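Local coordinates for protein glutamyl-tRNA(Gln) amidotransferase subunit F, mitochondrial (Saccharomyces cerevisiae, PDB 4N0H) that serves as the GatC-like subunit F of a mitochondrial amidotransferase, a small chain that lies extended against the other subunits of the complex, at residues T113-L116 against E117-H121; N82-H85 against N86-V89; G133-A137 against T138-A142; M72-A75 against K76-F80. All blocks are in the same frame, centred on the assembly; numbering follows the deposited sequence.

Contact 1 (T113-L116 against E117-H121); sequences TKLL and EGISH
Lys114 and Glu117, three residues apart on helix 112-120, are joined by a salt bridge, with Lys114 NZ 3.1 Å from Glu117 OE1. The ammonium group meets this oxygen nearly along the C-O bond of the carboxylate, and the two side chains run side by side in the same direction. A bend at chi2 (-49°) turns the otherwise extended lysine chain along the glutamate, leaving Lys114 CD 3.7 Å from Glu117 OE1. Glu117 is straight, its CG anti to the backbone N (chi1 -180°), and the stem also lies against one face of the His121 ring, where Glu117 CG sits toward the rim. Beneath these side chains the backbone is a regular alpha helix, with i to i+4 bonds running from Glu117 N to Thr113 O (2.7 Å) through to Ser120 N and Leu116 O (3.1 Å). It is the last part of helix 112-120 in this GatC-like chain: His121 is the first residue to leave helical geometry, and its N makes weak bonds back to the backbone carbonyl oxygens of Glu117 and Gly118. Just before that end, the Ser120 hydroxyl folds back on its own helix and donates to Glu117 O at 2.8 Å. Apolar packing is the work of Leu115 and Ile119, one turn apart and pointing the same way, with Leu115 CD2 4.1 Å from Ile119 CD1. Ile119 CG1 also rests on the helix backbone, 3.2 Å from Leu115 O. Both side chains pack on Leu65 of the subunit B chain.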
ATOM      1  N   THR C 113     -11.851  18.870 -19.413  1.00 41.99           N
ATOM      2  CA  THR C 113     -10.795  18.812 -20.420  1.00 44.04           C
ATOM      3  C   THR C 113      -9.676  17.862 -20.000  1.00 40.86           C
ATOM      4  O   THR C 113      -9.138  17.131 -20.825  1.00 44.63           O
ATOM      5  CB  THR C 113     -10.203  20.201 -20.755  1.00 52.56           C
ATOM      6  OG1 THR C 113      -9.346  20.634 -19.693  1.00 58.60           O
ATOM      7  CG2 THR C 113     -11.307  21.223 -20.978  1.00 53.11           C
ATOM      8  N   LYS C 114      -9.339  17.872 -18.714  1.00 40.66           N
ATOM      9  CA  LYS C 114      -8.330  16.960 -18.183  1.00 41.53           C
ATOM     10  C   LYS C 114      -8.791  15.509 -18.260  1.00 39.94           C
ATOM     11  O   LYS C 114      -7.987  14.613 -18.523  1.00 37.48           O
ATOM     12  CB  LYS C 114      -7.964  17.325 -16.744  1.00 45.23           C
ATOM     13  CG  LYS C 114      -7.229  18.646 -16.628  1.00 52.02           C
ATOM     14  CD  LYS C 114      -6.087  18.712 -17.626  1.00 58.87           C
ATOM     15  CE  LYS C 114      -5.479  20.101 -17.681  1.00 62.28           C
ATOM     16  NZ  LYS C 114      -4.304  20.148 -18.593  1.00 62.67           N
ATOM     17  N   LEU C 115     -10.083  15.287 -18.027  1.00 36.62           N
ATOM     18  CA  LEU C 115     -10.687  13.969 -18.189  1.00 33.93           C
ATOM     19  C   LEU C 115     -10.447  13.471 -19.610  1.00 34.84           C
ATOM     20  O   LEU C 115      -9.939  12.370 -19.813  1.00 32.75           O
ATOM     21  CB  LEU C 115     -12.192  14.035 -17.919  1.00 34.85           C
ATOM     22  CG  LEU C 115     -12.966  12.799 -17.437  1.00 40.49           C
ATOM     23  CD1 LEU C 115     -14.327  12.699 -18.125  1.00 37.90           C
ATOM     24  CD2 LEU C 115     -12.187  11.498 -17.573  1.00 39.81           C
ATOM     25  N   LEU C 116     -10.807  14.299 -20.585  1.00 36.94           N
ATOM     26  CA  LEU C 116     -10.707  13.937 -21.995  1.00 39.95           C
ATOM     27  C   LEU C 116      -9.267  13.918 -22.507  1.00 40.52           C
ATOM     28  O   LEU C 116      -8.929  13.127 -23.386  1.00 40.31           O
ATOM     29  CB  LEU C 116     -11.558  14.879 -22.849  1.00 43.60           C
ATOM     30  CG  LEU C 116     -12.968  14.399 -23.204  1.00 45.57           C
ATOM     31  CD1 LEU C 116     -13.692  13.848 -21.996  1.00 46.72           C
ATOM     32  CD2 LEU C 116     -13.766  15.525 -23.838  1.00 47.90           C
ATOM     33  N   GLU C 117      -8.425  14.796 -21.969  1.00 40.23           N
ATOM     34  CA  GLU C 117      -7.016  14.812 -22.349  1.00 45.07           C
ATOM     35  C   GLU C 117      -6.298  13.597 -21.777  1.00 45.15           C
ATOM     36  O   GLU C 117      -5.465  12.983 -22.445  1.00 49.05           O
ATOM     37  CB  GLU C 117      -6.333  16.095 -21.877  1.00 51.90           C
ATOM     38  CG  GLU C 117      -4.860  16.175 -22.243  1.00 60.83           C
ATOM     39  CD  GLU C 117      -4.269  17.549 -21.989  1.00 69.30           C
ATOM     40  OE1 GLU C 117      -4.335  18.026 -20.836  1.00 68.85           O
ATOM     41  OE2 GLU C 117      -3.744  18.155 -22.950  1.00 73.78           O
ATOM     42  N   GLY C 118      -6.626  13.256 -20.535  1.00 37.99           N
ATOM     43  CA  GLY C 118      -6.060  12.086 -19.889  1.00 38.49           C
ATOM     44  C   GLY C 118      -6.378  10.829 -20.675  1.00 38.05           C
ATOM     45  O   GLY C 118      -5.495  10.014 -20.932  1.00 40.05           O
ATOM     46  N   ILE C 119      -7.642  10.685 -21.068  1.00 35.54           N
ATOM     47  CA  ILE C 119      -8.088   9.561 -21.884  1.00 37.01           C
ATOM     48  C   ILE C 119      -7.321   9.467 -23.197  1.00 43.77           C
ATOM     49  O   ILE C 119      -6.845   8.394 -23.570  1.00 45.64           O
ATOM     50  CB  ILE C 119      -9.602   9.652 -22.194  1.00 37.00           C
ATOM     51  CG1 ILE C 119     -10.427   9.388 -20.935  1.00 31.84           C
ATOM     52  CG2 ILE C 119     -10.000   8.667 -23.286  1.00 35.51           C
ATOM     53  CD1 ILE C 119     -11.926   9.463 -21.167  1.00 28.66           C
ATOM     54  N   SER C 120      -7.192  10.597 -23.888  1.00 43.84           N
ATOM     55  CA  SER C 120      -6.549  10.632 -25.196  1.00 44.34           C
ATOM     56  C   SER C 120      -5.062  10.274 -25.145  1.00 44.13           C
ATOM     57  O   SER C 120      -4.495   9.815 -26.135  1.00 45.73           O
ATOM     58  CB  SER C 120      -6.728  12.012 -25.839  1.00 48.94           C
ATOM     59  OG  SER C 120      -5.892  12.975 -25.219  1.00 51.20           O
ATOM     60  N   HIS C 121      -4.435  10.487 -23.993  1.00 46.32           N
ATOM     61  CA  HIS C 121      -3.009  10.213 -23.834  1.00 45.02           C
ATOM     62  C   HIS C 121      -2.728   8.869 -23.161  1.00 47.23           C
ATOM     63  O   HIS C 121      -1.593   8.584 -22.787  1.00 47.96           O
ATOM     64  CB  HIS C 121      -2.331  11.337 -23.052  1.00 51.05           C
ATOM     65  CG  HIS C 121      -2.283  12.639 -23.789  1.00 59.57           C
ATOM     66  ND1 HIS C 121      -1.584  13.733 -23.322  1.00 62.92           N
ATOM     67  CD2 HIS C 121      -2.843  13.021 -24.961  1.00 60.41           C
ATOM     68  CE1 HIS C 121      -1.720  14.733 -24.176  1.00 65.40           C
ATOM     69  NE2 HIS C 121      -2.479  14.328 -25.177  1.00 62.95           N
TER

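Contact 2 (N82-H85 against N86-V89)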
ATOM      1  N   ASN C  82      -3.920  -0.348  21.751  1.00 39.75           N
ATOM      2  CA  ASN C  82      -5.179   0.119  22.336  1.00 41.54           C
ATOM      3  C   ASN C  82      -5.026   1.357  23.225  1.00 42.11           C
ATOM      4  O   ASN C  82      -6.010   1.874  23.746  1.00 44.84           O
ATOM      5  CB  ASN C  82      -5.902  -0.997  23.101  1.00 44.79           C
ATOM      6  CG  ASN C  82      -6.466  -2.075  22.185  1.00 47.14           C
ATOM      7  OD1 ASN C  82      -6.785  -1.824  21.022  1.00 43.12           O
ATOM      8  ND2 ASN C  82      -6.591  -3.287  22.715  1.00 51.71           N
ATOM      9  N   LYS C  83      -3.795   1.831  23.393  1.00 41.38           N
ATOM     10  CA  LYS C  83      -3.553   3.110  24.054  1.00 41.40           C
ATOM     11  C   LYS C  83      -4.222   4.250  23.283  1.00 42.80           C
ATOM     12  O   LYS C  83      -4.470   5.325  23.827  1.00 43.43           O
ATOM     13  CB  LYS C  83      -2.052   3.377  24.177  1.00 40.12           C
ATOM     14  CG  LYS C  83      -1.319   2.414  25.093  1.00 41.65           C
ATOM     15  CD  LYS C  83       0.186   2.592  24.988  1.00 39.41           C
ATOM     16  CE  LYS C  83       0.926   1.548  25.813  1.00 41.65           C
ATOM     17  NZ  LYS C  83       0.686   1.724  27.269  1.00 43.73           N
ATOM     18  N   LEU C  84      -4.504   4.003  22.008  1.00 41.08           N
ATOM     19  CA  LEU C  84      -5.201   4.966  21.164  1.00 42.91           C
ATOM     20  C   LEU C  84      -6.648   5.168  21.614  1.00 46.55           C
ATOM     21  O   LEU C  84      -7.267   6.183  21.291  1.00 45.06           O
ATOM     22  CB  LEU C  84      -5.168   4.505  19.705  1.00 40.63           C
ATOM     23  CG  LEU C  84      -4.165   5.176  18.766  1.00 43.41           C
ATOM     24  CD1 LEU C  84      -2.973   5.722  19.532  1.00 45.98           C
ATOM     25  CD2 LEU C  84      -3.715   4.207  17.696  1.00 42.12           C
ATOM     26  N   HIS C  85      -7.180   4.199  22.355  1.00 50.60           N
ATOM     27  CA  HIS C  85      -8.565   4.253  22.825  1.00 53.81           C
ATOM     28  C   HIS C  85      -8.823   5.445  23.738  1.00 53.30           C
ATOM     29  O   HIS C  85      -9.938   5.958  23.794  1.00 55.50           O
ATOM     30  CB  HIS C  85      -8.951   2.962  23.552  1.00 58.04           C
ATOM     31  CG  HIS C  85      -9.120   1.781  22.647  1.00 62.16           C
ATOM     32  ND1 HIS C  85      -9.140   1.892  21.272  1.00 62.36           N
ATOM     33  CD2 HIS C  85      -9.280   0.464  22.920  1.00 63.23           C
ATOM     34  CE1 HIS C  85      -9.304   0.694  20.739  1.00 63.55           C
ATOM     35  NE2 HIS C  85      -9.392  -0.190  21.717  1.00 63.95           N
ATOM     36  N   ASN C  86      -7.792   5.884  24.449  1.00 55.54           N
ATOM     37  CA  ASN C  86      -7.935   6.999  25.381  1.00 62.62           C
ATOM     38  C   ASN C  86      -7.361   8.321  24.873  1.00 62.14           C
ATOM     39  O   ASN C  86      -7.279   9.297  25.620  1.00 63.20           O
ATOM     40  CB  ASN C  86      -7.346   6.637  26.744  1.00 68.72           C
ATOM     41  CG  ASN C  86      -8.285   5.777  27.569  1.00 77.14           C
ATOM     42  OD1 ASN C  86      -8.747   6.189  28.634  1.00 82.36           O
ATOM     43  ND2 ASN C  86      -8.590   4.583  27.071  1.00 76.59           N
ATOM     44  N   ILE C  87      -6.975   8.348  23.601  1.00 58.91           N
ATOM     45  CA  ILE C  87      -6.510   9.577  22.971  1.00 55.92           C
ATOM     46  C   ILE C  87      -7.652  10.227  22.198  1.00 59.60           C
ATOM     47  O   ILE C  87      -8.169   9.644  21.248  1.00 61.84           O
ATOM     48  CB  ILE C  87      -5.347   9.318  21.992  1.00 53.17           C
ATOM     49  CG1 ILE C  87      -4.299   8.396  22.621  1.00 54.47           C
ATOM     50  CG2 ILE C  87      -4.722  10.631  21.550  1.00 49.54           C
ATOM     51  CD1 ILE C  87      -3.623   8.973  23.841  1.00 54.54           C
ATOM     52  N   PRO C  88      -8.057  11.438  22.611  1.00 62.89           N
ATOM     53  CA  PRO C  88      -9.115  12.191  21.927  1.00 65.73           C
ATOM     54  C   PRO C  88      -8.629  12.737  20.587  1.00 71.30           C
ATOM     55  O   PRO C  88      -7.435  12.661  20.296  1.00 70.89           O
ATOM     56  CB  PRO C  88      -9.400  13.353  22.888  1.00 65.32           C
ATOM     57  CG  PRO C  88      -8.779  12.954  24.195  1.00 65.52           C
ATOM     58  CD  PRO C  88      -7.595  12.128  23.825  1.00 63.46           C
ATOM     59  N   VAL C  89      -9.542  13.290  19.792  1.00 74.69           N
ATOM     60  CA  VAL C  89      -9.188  13.834  18.483  1.00 77.96           C
ATOM     61  C   VAL C  89      -9.616  15.289  18.306  1.00 84.39           C
ATOM     62  O   VAL C  89     -10.808  15.599  18.367  1.00 85.59           O
ATOM     63  CB  VAL C  89      -9.805  13.002  17.338  1.00 74.38           C
ATOM     64  CG1 VAL C  89      -9.598  13.702  16.002  1.00 71.76           C
ATOM     65  CG2 VAL C  89      -9.211  11.603  17.315  1.00 72.96           C
TER
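From Leu84 to Ile87 the backbone closes a tight turn, with Ile87 N donating to Leu84 O at 3.2 Å from a position well above the carbonyl plane, 71° out of it. The turn continues a short 3-10 segment that follows helix 67-81, and its i to i+3 pattern recurs in the bond from His85 N to Asn82 O (3.0 Å) and in a weak one from Asn86 N to Lys83 O. Ile87 then leaves in an extended conformation. Its side chain folds back over the turn: CG1, anti to the carbonyl carbon (chi1 -46°), lies 3.3 Å from Lys83 O, while the same Ile87 CG1 makes a loose apolar contact with Leu84 CD1 at 4.3 Å. Leu84 is the buried residue of this otherwise surface-lying turn and packs on an apolar side chain of another protein chain. That chain also sends basic side chains to the oxygens of Leu84 and Ile87, and a polar one to OD1 of Asn82. The His85 side chain turns back along the 3-10 segment, placing one face of its imidazole over the backbone of Asn82, whose CA stands 4.1 Å above the plane and over the ring centre.

Contact 3 (G133-A137 against T138-A142); sequences GSWKA and TGLAA
Lys136 and Gly139 close the tight part of this contact, a type I beta turn in which Gly139 N donates to Lys136 O at 2.8 Å, reaching it from above the carbonyl plane. A second type I turn, from Thr138 to Ala141, overlaps the first and is closed by Ala141 N and Thr138 O at 3.2 Å. One water stitches the two turns together: it donates to Ala137 O and accepts from Leu140 N, each at 2.7 Å, so that polar backbone atoms turned away from the direct bonds are still paired. On the inner side, Ala137 CA lies on one face of the Trp135 ring, 3.6 Å above the plane and toward its rim. The looser side is carried by long, sparse contacts. Lys136, exposed and bent at chi2 (-116°) and again at chi3, curls over the turn; its CD passes 3.6 Å from Thr138 OG1 and its CE and NZ lie near Gly139 CA. Leu140 CD1 only grazes the indole edge, 4.5 Å from Trp135 CZ3. Trp135 itself is held from the subunit B chain, where NE1 donates to Thr49 O and the ring meets Tyr51 of that chain edge-to-face. The double turn lies in the loop between helix 112-120 and strand 149-152, and Thr138 and Ala141 both pack on Phe149 of that strand.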
ATOM      1  N   GLY C 133       0.974 -10.203 -25.274  1.00 33.25           N
ATOM      2  CA  GLY C 133       1.992 -11.150 -25.691  1.00 38.64           C
ATOM      3  C   GLY C 133       3.423 -10.647 -25.665  1.00 40.44           C
ATOM      4  O   GLY C 133       4.317 -11.296 -26.209  1.00 44.36           O
ATOM      5  N   SER C 134       3.658  -9.505 -25.027  1.00 38.08           N
ATOM      6  CA  SER C 134       4.992  -8.910 -25.015  1.00 34.50           C
ATOM      7  C   SER C 134       5.941  -9.615 -24.050  1.00 37.23           C
ATOM      8  O   SER C 134       7.151  -9.401 -24.093  1.00 36.46           O
ATOM      9  CB  SER C 134       4.923  -7.419 -24.683  1.00 37.35           C
ATOM     10  OG  SER C 134       4.504  -7.213 -23.345  1.00 35.42           O
ATOM     11  N   TRP C 135       5.385 -10.444 -23.172  1.00 35.42           N
ATOM     12  CA  TRP C 135       6.190 -11.235 -22.250  1.00 35.32           C
ATOM     13  C   TRP C 135       5.449 -12.523 -21.914  1.00 34.25           C
ATOM     14  O   TRP C 135       4.249 -12.626 -22.150  1.00 32.92           O
ATOM     15  CB  TRP C 135       6.509 -10.437 -20.980  1.00 36.32           C
ATOM     16  CG  TRP C 135       5.312 -10.151 -20.114  1.00 32.84           C
ATOM     17  CD1 TRP C 135       4.243  -9.355 -20.424  1.00 33.36           C
ATOM     18  CD2 TRP C 135       5.065 -10.656 -18.797  1.00 32.63           C
ATOM     19  NE1 TRP C 135       3.349  -9.336 -19.381  1.00 30.87           N
ATOM     20  CE2 TRP C 135       3.830 -10.127 -18.369  1.00 30.08           C
ATOM     21  CE3 TRP C 135       5.771 -11.503 -17.934  1.00 34.26           C
ATOM     22  CZ2 TRP C 135       3.283 -10.417 -17.119  1.00 27.76           C
ATOM     23  CZ3 TRP C 135       5.227 -11.791 -16.697  1.00 36.06           C
ATOM     24  CH2 TRP C 135       3.995 -11.250 -16.300  1.00 33.26           C
ATOM     25  N   LYS C 136       6.163 -13.509 -21.378  1.00 36.55           N
ATOM     26  CA  LYS C 136       5.537 -14.778 -21.018  1.00 40.58           C
ATOM     27  C   LYS C 136       4.949 -14.697 -19.613  1.00 35.93           C
ATOM     28  O   LYS C 136       5.654 -14.878 -18.617  1.00 34.18           O
ATOM     29  CB  LYS C 136       6.532 -15.937 -21.122  1.00 44.69           C
ATOM     30  CG  LYS C 136       5.949 -17.172 -21.792  1.00 51.31           C
ATOM     31  CD  LYS C 136       5.882 -18.370 -20.853  1.00 56.24           C
ATOM     32  CE  LYS C 136       7.099 -19.276 -21.014  1.00 56.84           C
ATOM     33  NZ  LYS C 136       7.021 -20.498 -20.156  1.00 53.67           N
ATOM     34  N   ALA C 137       3.650 -14.422 -19.549  1.00 33.73           N
ATOM     35  CA  ALA C 137       2.966 -14.184 -18.283  1.00 31.31           C
ATOM     36  C   ALA C 137       3.003 -15.383 -17.340  1.00 30.71           C
ATOM     37  O   ALA C 137       2.926 -15.221 -16.124  1.00 28.45           O
ATOM     38  CB  ALA C 137       1.529 -13.749 -18.539  1.00 30.51           C
ATOM     39  N   THR C 138       3.122 -16.585 -17.894  1.00 32.66           N
ATOM     40  CA  THR C 138       3.206 -17.785 -17.067  1.00 35.00           C
ATOM     41  C   THR C 138       4.650 -18.231 -16.868  1.00 30.76           C
ATOM     42  O   THR C 138       4.906 -19.253 -16.235  1.00 27.19           O
ATOM     43  CB  THR C 138       2.410 -18.956 -17.676  1.00 38.11           C
ATOM     44  OG1 THR C 138       2.919 -19.249 -18.983  1.00 41.57           O
ATOM     45  CG2 THR C 138       0.937 -18.601 -17.772  1.00 34.24           C
ATOM     46  N   GLY C 139       5.587 -17.449 -17.393  1.00 31.58           N
ATOM     47  CA  GLY C 139       6.987 -17.834 -17.418  1.00 33.57           C
ATOM     48  C   GLY C 139       7.690 -17.913 -16.075  1.00 37.65           C
ATOM     49  O   GLY C 139       8.715 -18.584 -15.946  1.00 33.84           O
ATOM     50  N   LEU C 140       7.145 -17.230 -15.073  1.00 34.68           N
ATOM     51  CA  LEU C 140       7.771 -17.180 -13.760  1.00 33.21           C
ATOM     52  C   LEU C 140       7.179 -18.217 -12.806  1.00 29.26           C
ATOM     53  O   LEU C 140       7.657 -18.377 -11.684  1.00 27.85           O
ATOM     54  CB  LEU C 140       7.626 -15.780 -13.158  1.00 30.68           C
ATOM     55  CG  LEU C 140       7.945 -14.608 -14.089  1.00 34.91           C
ATOM     56  CD1 LEU C 140       7.748 -13.301 -13.353  1.00 36.46           C
ATOM     57  CD2 LEU C 140       9.366 -14.708 -14.630  1.00 35.89           C
ATOM     58  N   ALA C 141       6.136 -18.914 -13.247  1.00 26.94           N
ATOM     59  CA  ALA C 141       5.452 -19.875 -12.388  1.00 28.26           C
ATOM     60  C   ALA C 141       6.218 -21.187 -12.256  1.00 36.84           C
ATOM     61  O   ALA C 141       6.706 -21.735 -13.246  1.00 32.27           O
ATOM     62  CB  ALA C 141       4.041 -20.135 -12.904  1.00 28.21           C
ATOM     63  N   ALA C 142       6.319 -21.687 -11.026  1.00 36.33           N
ATOM     64  CA  ALA C 142       6.967 -22.965 -10.769  1.00 37.39           C
ATOM     65  C   ALA C 142       6.222 -24.080 -11.499  1.00 40.59           C
ATOM     66  O   ALA C 142       6.834 -25.008 -12.028  1.00 41.15           O
ATOM     67  CB  ALA C 142       7.023 -23.245  -9.275  1.00 32.99           C
TER
HETATM   68  O   HOH W   1       4.677 -16.427 -14.443  1.00 31.82           O

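Contact 4 (M72-A75 against K76-F80)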
ATOM      1  N   MET C  72      -0.997 -14.958  23.390  1.00 53.14           N
ATOM      2  CA  MET C  72      -0.199 -14.148  24.306  1.00 54.05           C
ATOM      3  C   MET C  72       0.418 -12.954  23.592  1.00 49.89           C
ATOM      4  O   MET C  72       0.276 -11.813  24.034  1.00 46.33           O
ATOM      5  CB  MET C  72       0.916 -14.992  24.929  1.00 60.74           C
ATOM      6  CG  MET C  72       0.876 -15.100  26.451  1.00 67.45           C
ATOM      7  SD  MET C  72      -0.270 -16.353  27.065  1.00154.97           S
ATOM      8  CE  MET C  72      -1.779 -15.406  27.246  1.00 77.32           C
ATOM      9  N   ARG C  73       1.110 -13.234  22.492  1.00 47.82           N
ATOM     10  CA  ARG C  73       1.794 -12.205  21.717  1.00 47.53           C
ATOM     11  C   ARG C  73       0.812 -11.149  21.225  1.00 44.15           C
ATOM     12  O   ARG C  73       1.056  -9.949  21.351  1.00 44.56           O
ATOM     13  CB  ARG C  73       2.526 -12.835  20.532  1.00 47.39           C
ATOM     14  CG  ARG C  73       3.427 -11.874  19.776  1.00 50.16           C
ATOM     15  CD  ARG C  73       4.037 -12.535  18.552  1.00 55.93           C
ATOM     16  NE  ARG C  73       3.017 -12.934  17.584  1.00 62.55           N
ATOM     17  CZ  ARG C  73       2.701 -14.194  17.299  1.00 65.61           C
ATOM     18  NH1 ARG C  73       3.335 -15.194  17.898  1.00 68.84           N
ATOM     19  NH2 ARG C  73       1.757 -14.455  16.402  1.00 62.70           N
ATOM     20  N   LEU C  74      -0.304 -11.613  20.672  1.00 42.84           N
ATOM     21  CA  LEU C  74      -1.353 -10.732  20.174  1.00 40.02           C
ATOM     22  C   LEU C  74      -1.932  -9.884  21.308  1.00 43.10           C
ATOM     23  O   LEU C  74      -2.204  -8.697  21.130  1.00 39.16           O
ATOM     24  CB  LEU C  74      -2.445 -11.565  19.503  1.00 36.43           C
ATOM     25  CG  LEU C  74      -3.461 -10.915  18.568  1.00 38.93           C
ATOM     26  CD1 LEU C  74      -2.777 -10.041  17.520  1.00 31.28           C
ATOM     27  CD2 LEU C  74      -4.285 -12.001  17.891  1.00 41.76           C
ATOM     28  N   ALA C  75      -2.107 -10.498  22.477  1.00 44.48           N
ATOM     29  CA  ALA C  75      -2.603  -9.786  23.651  1.00 41.84           C
ATOM     30  C   ALA C  75      -1.707  -8.603  24.008  1.00 40.38           C
ATOM     31  O   ALA C  75      -2.195  -7.511  24.291  1.00 40.48           O
ATOM     32  CB  ALA C  75      -2.730 -10.738  24.840  1.00 44.72           C
ATOM     33  N   LYS C  76      -0.396  -8.829  23.986  1.00 38.50           N
ATOM     34  CA  LYS C  76       0.571  -7.775  24.270  1.00 39.27           C
ATOM     35  C   LYS C  76       0.534  -6.696  23.197  1.00 39.92           C
ATOM     36  O   LYS C  76       0.560  -5.501  23.500  1.00 39.89           O
ATOM     37  CB  LYS C  76       1.986  -8.350  24.372  1.00 42.07           C
ATOM     38  CG  LYS C  76       2.166  -9.362  25.493  1.00 51.19           C
ATOM     39  CD  LYS C  76       3.599  -9.857  25.560  1.00 58.29           C
ATOM     40  CE  LYS C  76       3.805 -10.795  26.739  1.00 64.81           C
ATOM     41  NZ  LYS C  76       5.220 -11.249  26.841  1.00 66.05           N
ATOM     42  N   GLN C  77       0.477  -7.125  21.939  1.00 38.43           N
ATOM     43  CA  GLN C  77       0.426  -6.194  20.819  1.00 36.39           C
ATOM     44  C   GLN C  77      -0.803  -5.304  20.912  1.00 34.68           C
ATOM     45  O   GLN C  77      -0.714  -4.090  20.750  1.00 37.99           O
ATOM     46  CB  GLN C  77       0.426  -6.955  19.491  1.00 37.17           C
ATOM     47  CG  GLN C  77       1.750  -7.621  19.156  1.00 37.71           C
ATOM     48  CD  GLN C  77       1.642  -8.567  17.978  1.00 39.82           C
ATOM     49  OE1 GLN C  77       0.585  -9.149  17.732  1.00 40.60           O
ATOM     50  NE2 GLN C  77       2.735  -8.724  17.241  1.00 40.95           N
ATOM     51  N   LEU C  78      -1.951  -5.915  21.183  1.00 36.47           N
ATOM     52  CA  LEU C  78      -3.204  -5.178  21.257  1.00 38.32           C
ATOM     53  C   LEU C  78      -3.241  -4.216  22.439  1.00 40.86           C
ATOM     54  O   LEU C  78      -3.784  -3.123  22.331  1.00 41.00           O
ATOM     55  CB  LEU C  78      -4.394  -6.134  21.305  1.00 40.15           C
ATOM     56  CG  LEU C  78      -4.620  -6.937  20.026  1.00 42.43           C
ATOM     57  CD1 LEU C  78      -5.831  -7.860  20.167  1.00 43.36           C
ATOM     58  CD2 LEU C  78      -4.766  -6.003  18.841  1.00 40.07           C
ATOM     59  N   SER C  79      -2.660  -4.614  23.565  1.00 43.30           N
ATOM     60  CA  SER C  79      -2.618  -3.727  24.722  1.00 47.27           C
ATOM     61  C   SER C  79      -1.779  -2.487  24.408  1.00 45.89           C
ATOM     62  O   SER C  79      -2.071  -1.395  24.888  1.00 48.35           O
ATOM     63  CB  SER C  79      -2.083  -4.449  25.963  1.00 51.53           C
ATOM     64  OG  SER C  79      -0.719  -4.801  25.808  1.00 56.88           O
ATOM     65  N   PHE C  80      -0.743  -2.655  23.594  1.00 39.32           N
ATOM     66  CA  PHE C  80       0.062  -1.511  23.178  1.00 39.98           C
ATOM     67  C   PHE C  80      -0.720  -0.561  22.264  1.00 36.37           C
ATOM     68  O   PHE C  80      -0.804   0.631  22.539  1.00 39.52           O
ATOM     69  CB  PHE C  80       1.365  -1.954  22.510  1.00 42.51           C
ATOM     70  CG  PHE C  80       2.266  -0.811  22.132  1.00 41.00           C
ATOM     71  CD1 PHE C  80       2.990  -0.133  23.101  1.00 37.76           C
ATOM     72  CD2 PHE C  80       2.382  -0.411  20.809  1.00 38.95           C
ATOM     73  CE1 PHE C  80       3.815   0.926  22.760  1.00 37.14           C
ATOM     74  CE2 PHE C  80       3.210   0.643  20.459  1.00 37.75           C
ATOM     75  CZ  PHE C  80       3.926   1.313  21.439  1.00 36.55           C
TER
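Leu74 and Leu78, one turn apart on helix 67-81, pack obliquely, with Leu74 CG 4.2 Å from Leu78 CD1. Gln77 comes in beside them, its side chain crossing that of Leu74 at about a right angle, with Gln77 OE1 3.5 Å from Leu74 CD1. On its other flank Gln77 runs alongside Arg73: the amide NE2 sits at the edge of the guanidinium, near its plane, while the two flat groups themselves stand 77° apart. What places these groups is the helix backbone, whose i to i+4 bonds include Gln77 N to Arg73 O (2.9 Å) and Leu78 N to Leu74 O (2.8 Å). With CG beside the backbone N (chi1 -71°), the Gln77 chain leans back over the preceding turn, Gln77 CG 3.3 Å from Arg73 O. Lys76 O is gripped twice, by Phe80 N and by the Ser79 hydroxyl at 2.7 Å from OG, both arriving on the same face of its plane. Further out, Leu74 packs on Pro46, and Leu78 on an aromatic side chain of another protein chain. Buried leucines on one flank, with exposed Met72, Lys76 and Ser79 on another, make this an amphipathic alpha helix.

Contacts 2 and 4 adjoin in sequence, the regular helix of 72-80 giving way to the short 3-10 segment at 82-84 and the turn that follows it, whereas contacts 1 and 3 lie far off, about 41 Å and 28 Å from contact 4 at the nearest atoms. Contacts 1 and 4 are both single-helix contacts with i to i+4 bonding, but contact 1, like contact 2, lies at the surface and has a salt bridge, and contact 4, like contact 3, is partly buried, here around two leucines. Contacts 2 and 3 rely on i to i+3 turns instead, and contact 3 uses a bridging water. Contacts 1 and 3 both lean on the subunit B chain; contacts 2, 3 and 4 touch another protein chain.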